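Local coordinates for protein sialidase B (Streptococcus pneumoniae serotype 4, PDB 4XJW) that cleaves terminal sialic acid from oligosaccharides, glycoproteins and glycolipids as a family 33 glycosyl hydrolase and intramolecular trans-sialidase, at residues Val104-Val109 against Ile185-Pro190. The protein carries 1 engineered substitution. Sequence-based numbering, arbitrary orientation.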
ATOM      1  N   VAL A 104     -18.838  -0.893 -12.789  1.00 12.64           N
ATOM      2  CA  VAL A 104     -17.835   0.072 -13.232  1.00 12.63           C
ATOM      3  C   VAL A 104     -17.468  -0.141 -14.688  1.00 13.93           C
ATOM      4  O   VAL A 104     -17.272  -1.273 -15.125  1.00 14.23           O
ATOM      5  CB  VAL A 104     -16.557  -0.028 -12.371  1.00 12.07           C
ATOM      6  CG1 VAL A 104     -15.384   0.743 -13.010  1.00 13.44           C
ATOM      7  CG2 VAL A 104     -16.833   0.472 -10.959  1.00 13.09           C
ATOM      8  N   GLU A 105     -17.375   0.951 -15.442  1.00 14.23           N
ATOM      9  CA  GLU A 105     -16.873   0.870 -16.799  1.00 14.29           C
ATOM     10  C   GLU A 105     -15.360   0.923 -16.763  1.00 12.76           C
ATOM     11  O   GLU A 105     -14.778   1.989 -16.585  1.00 17.00           O
ATOM     12  CB  GLU A 105     -17.415   2.007 -17.664  1.00 19.00           C
ATOM     13  CG  GLU A 105     -16.805   1.997 -19.063  1.00 23.45           C
ATOM     14  CD  GLU A 105     -17.564   2.868 -20.044  1.00 34.22           C
ATOM     15  OE1 GLU A 105     -17.032   3.927 -20.430  1.00 33.62           O
ATOM     16  OE2 GLU A 105     -18.685   2.479 -20.433  1.00 40.06           O
ATOM     17  N   ASN A 106     -14.727  -0.237 -16.906  1.00 12.61           N
ATOM     18  CA  ASN A 106     -13.275  -0.297 -17.008  1.00 11.78           C
ATOM     19  C   ASN A 106     -12.816   0.104 -18.385  1.00 11.31           C
ATOM     20  O   ASN A 106     -13.469  -0.225 -19.380  1.00 15.26           O
ATOM     21  CB  ASN A 106     -12.766  -1.710 -16.745  1.00 10.14           C
ATOM     22  CG  ASN A 106     -13.098  -2.203 -15.357  1.00 12.25           C
ATOM     23  OD1 ASN A 106     -12.413  -1.869 -14.381  1.00 12.74           O
ATOM     24  ND2 ASN A 106     -14.155  -2.994 -15.256  1.00 12.11           N
ATOM     25  N   THR A 107     -11.694   0.809 -18.445  1.00 11.80           N
ATOM     26  CA  THR A 107     -11.146   1.237 -19.724  1.00 14.54           C
ATOM     27  C   THR A 107      -9.842   0.494 -19.953  1.00 14.69           C
ATOM     28  O   THR A 107      -8.844   0.731 -19.259  1.00 14.47           O
ATOM     29  CB  THR A 107     -10.895   2.762 -19.772  1.00 14.72           C
ATOM     30  OG1 THR A 107     -12.111   3.464 -19.473  1.00 15.52           O
ATOM     31  CG2 THR A 107     -10.399   3.199 -21.163  1.00 16.64           C
ATOM     32  N   LEU A 108      -9.854  -0.409 -20.926  1.00 10.64           N
ATOM     33  CA  LEU A 108      -8.693  -1.242 -21.205  1.00  9.64           C
ATOM     34  C   LEU A 108      -8.043  -0.778 -22.509  1.00 12.71           C
ATOM     35  O   LEU A 108      -8.727  -0.545 -23.493  1.00 12.23           O
ATOM     36  CB  LEU A 108      -9.120  -2.709 -21.262  1.00 12.49           C
ATOM     37  CG  LEU A 108      -8.052  -3.750 -21.588  1.00 11.83           C
ATOM     38  CD1 LEU A 108      -8.363  -5.081 -20.910  1.00 14.74           C
ATOM     39  CD2 LEU A 108      -7.913  -3.963 -23.104  1.00 13.54           C
ATOM     40  N   VAL A 109      -6.725  -0.624 -22.502  1.00 12.11           N
ATOM     41  CA  VAL A 109      -5.982  -0.306 -23.721  1.00 10.90           C
ATOM     42  C   VAL A 109      -4.820  -1.281 -23.862  1.00 13.11           C
ATOM     43  O   VAL A 109      -3.942  -1.334 -22.995  1.00 13.57           O
ATOM     44  CB  VAL A 109      -5.408   1.118 -23.685  1.00 15.64           C
ATOM     45  CG1 VAL A 109      -4.648   1.418 -24.987  1.00 14.76           C
ATOM     46  CG2 VAL A 109      -6.523   2.130 -23.481  1.00 12.83           C
ATOM     47  N   ILE A 185      -7.044   9.065 -23.744  1.00 20.08           N
ATOM     48  CA  ILE A 185      -8.281   8.303 -23.833  1.00 19.93           C
ATOM     49  C   ILE A 185      -9.110   8.552 -22.580  1.00 24.48           C
ATOM     50  O   ILE A 185      -8.640   8.322 -21.463  1.00 20.97           O
ATOM     51  CB  ILE A 185      -8.023   6.804 -24.016  1.00 21.34           C
ATOM     52  CG1 ILE A 185      -7.297   6.557 -25.341  1.00 23.03           C
ATOM     53  CG2 ILE A 185      -9.335   6.027 -23.953  1.00 21.02           C
ATOM     54  CD1 ILE A 185      -6.794   5.144 -25.528  1.00 19.41           C
ATOM     55  N   PRO A 186     -10.345   9.043 -22.758  1.00 19.88           N
ATOM     56  CA  PRO A 186     -11.153   9.385 -21.584  1.00 20.11           C
ATOM     57  C   PRO A 186     -11.466   8.160 -20.722  1.00 16.99           C
ATOM     58  O   PRO A 186     -11.754   7.085 -21.249  1.00 19.93           O
ATOM     59  CB  PRO A 186     -12.424  10.004 -22.181  1.00 23.42           C
ATOM     60  CG  PRO A 186     -12.409   9.671 -23.641  1.00 27.02           C
ATOM     61  CD  PRO A 186     -10.992   9.412 -24.032  1.00 26.85           C
ATOM     62  N   LEU A 187     -11.364   8.337 -19.408  1.00 16.94           N
ATOM     63  CA  LEU A 187     -11.579   7.261 -18.451  1.00 14.57           C
ATOM     64  C   LEU A 187     -12.910   7.421 -17.727  1.00 15.00           C
ATOM     65  O   LEU A 187     -13.515   8.496 -17.746  1.00 17.96           O
ATOM     66  CB  LEU A 187     -10.440   7.234 -17.428  1.00 15.80           C
ATOM     67  CG  LEU A 187      -9.028   7.083 -17.998  1.00 12.68           C
ATOM     68  CD1 LEU A 187      -7.985   7.290 -16.932  1.00 17.44           C
ATOM     69  CD2 LEU A 187      -8.844   5.699 -18.626  1.00 14.71           C
ATOM     70  N   SER A 188     -13.349   6.355 -17.068  1.00 15.50           N
ATOM     71  CA  SER A 188     -14.566   6.395 -16.264  1.00 16.13           C
ATOM     72  C   SER A 188     -14.257   5.776 -14.912  1.00 12.79           C
ATOM     73  O   SER A 188     -15.008   4.928 -14.424  1.00 15.15           O
ATOM     74  CB  SER A 188     -15.686   5.613 -16.952  1.00 21.48           C
ATOM     75  OG  SER A 188     -15.897   6.078 -18.277  1.00 27.35           O
ATOM     76  N   ASN A 189     -13.140   6.200 -14.322  1.00 14.91           N
ATOM     77  CA  ASN A 189     -12.651   5.591 -13.094  1.00 12.49           C
ATOM     78  C   ASN A 189     -13.460   5.981 -11.864  1.00 12.99           C
ATOM     79  O   ASN A 189     -13.837   7.147 -11.702  1.00 14.18           O
ATOM     80  CB  ASN A 189     -11.191   5.972 -12.841  1.00 12.20           C
ATOM     81  CG  ASN A 189     -10.237   5.339 -13.820  1.00 15.33           C
ATOM     82  OD1 ASN A 189     -10.607   4.480 -14.617  1.00 15.60           O
ATOM     83  ND2 ASN A 189      -8.989   5.763 -13.762  1.00 11.39           N
ATOM     84  N   PRO A 190     -13.694   5.019 -10.960  1.00 11.33           N
ATOM     85  CA  PRO A 190     -14.383   5.306  -9.697  1.00 12.71           C
ATOM     86  C   PRO A 190     -13.425   5.764  -8.599  1.00 11.62           C
ATOM     87  O   PRO A 190     -13.871   6.079  -7.487  1.00 14.27           O
ATOM     88  CB  PRO A 190     -14.969   3.947  -9.319  1.00 15.03           C
ATOM     89  CG  PRO A 190     -13.959   2.968  -9.857  1.00 13.02           C
ATOM     90  CD  PRO A 190     -13.469   3.573 -11.148  1.00 11.34           C
TER
HETATM   91  O   HOH W   1     -12.473   3.708 -16.643  1.00 14.15           O
HETATM   92  O   HOH W   2     -17.583   3.573 -14.315  1.00 16.67           O
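Ile-185 meets Val-109 tip to tip, its CD1 methyl lying 3.7 Å from Val-109 CG2. CG1 of Ile-185 stands anti to the carbonyl carbon (chi1 -63°), which leaves CG2 on another branch to face the methyl of Thr-107. Pro-186 contributes mainly its carbonyl oxygen, which shares the ammonium group of Lys-37 with Thr-107 OG1. Leu-187 crosses Thr-107 at about a right angle, and its CD2 packs 3.8 Å from Thr-107 CB. At Ser-188 the contact turns polar: OG lies 3.2 Å from Glu-105 OE1, only a possible hydrogen bond, since the hydroxyl proton has another acceptor within reach. Two waters replace direct backbone pairing here. One accepts from Ser-188 N at 2.8 Å and also bonds to Thr-107 OG1, with Glu-105 O and Asn-189 OD1 within hydrogen-bonding distance; the other accepts from Glu-105 N and donates to Ser-188 O. Asn-189 also bonds through ND2 to Asn-124 O. Pro-190 closes the row by crossing Val-104 at about a right angle, its CD 3.9 Å from Val-104 CG1. The segments run 152° apart, roughly antiparallel, yet the closest CA atoms, those of Glu-105 and Ser-188, are still 6.0 Å apart. This fits an irregular chain laid over one face of strand 102-113, within the concanavalin-like beta-sandwich of the N-terminal sialidase domain, on the way from helix 179-182 to strand 205-213.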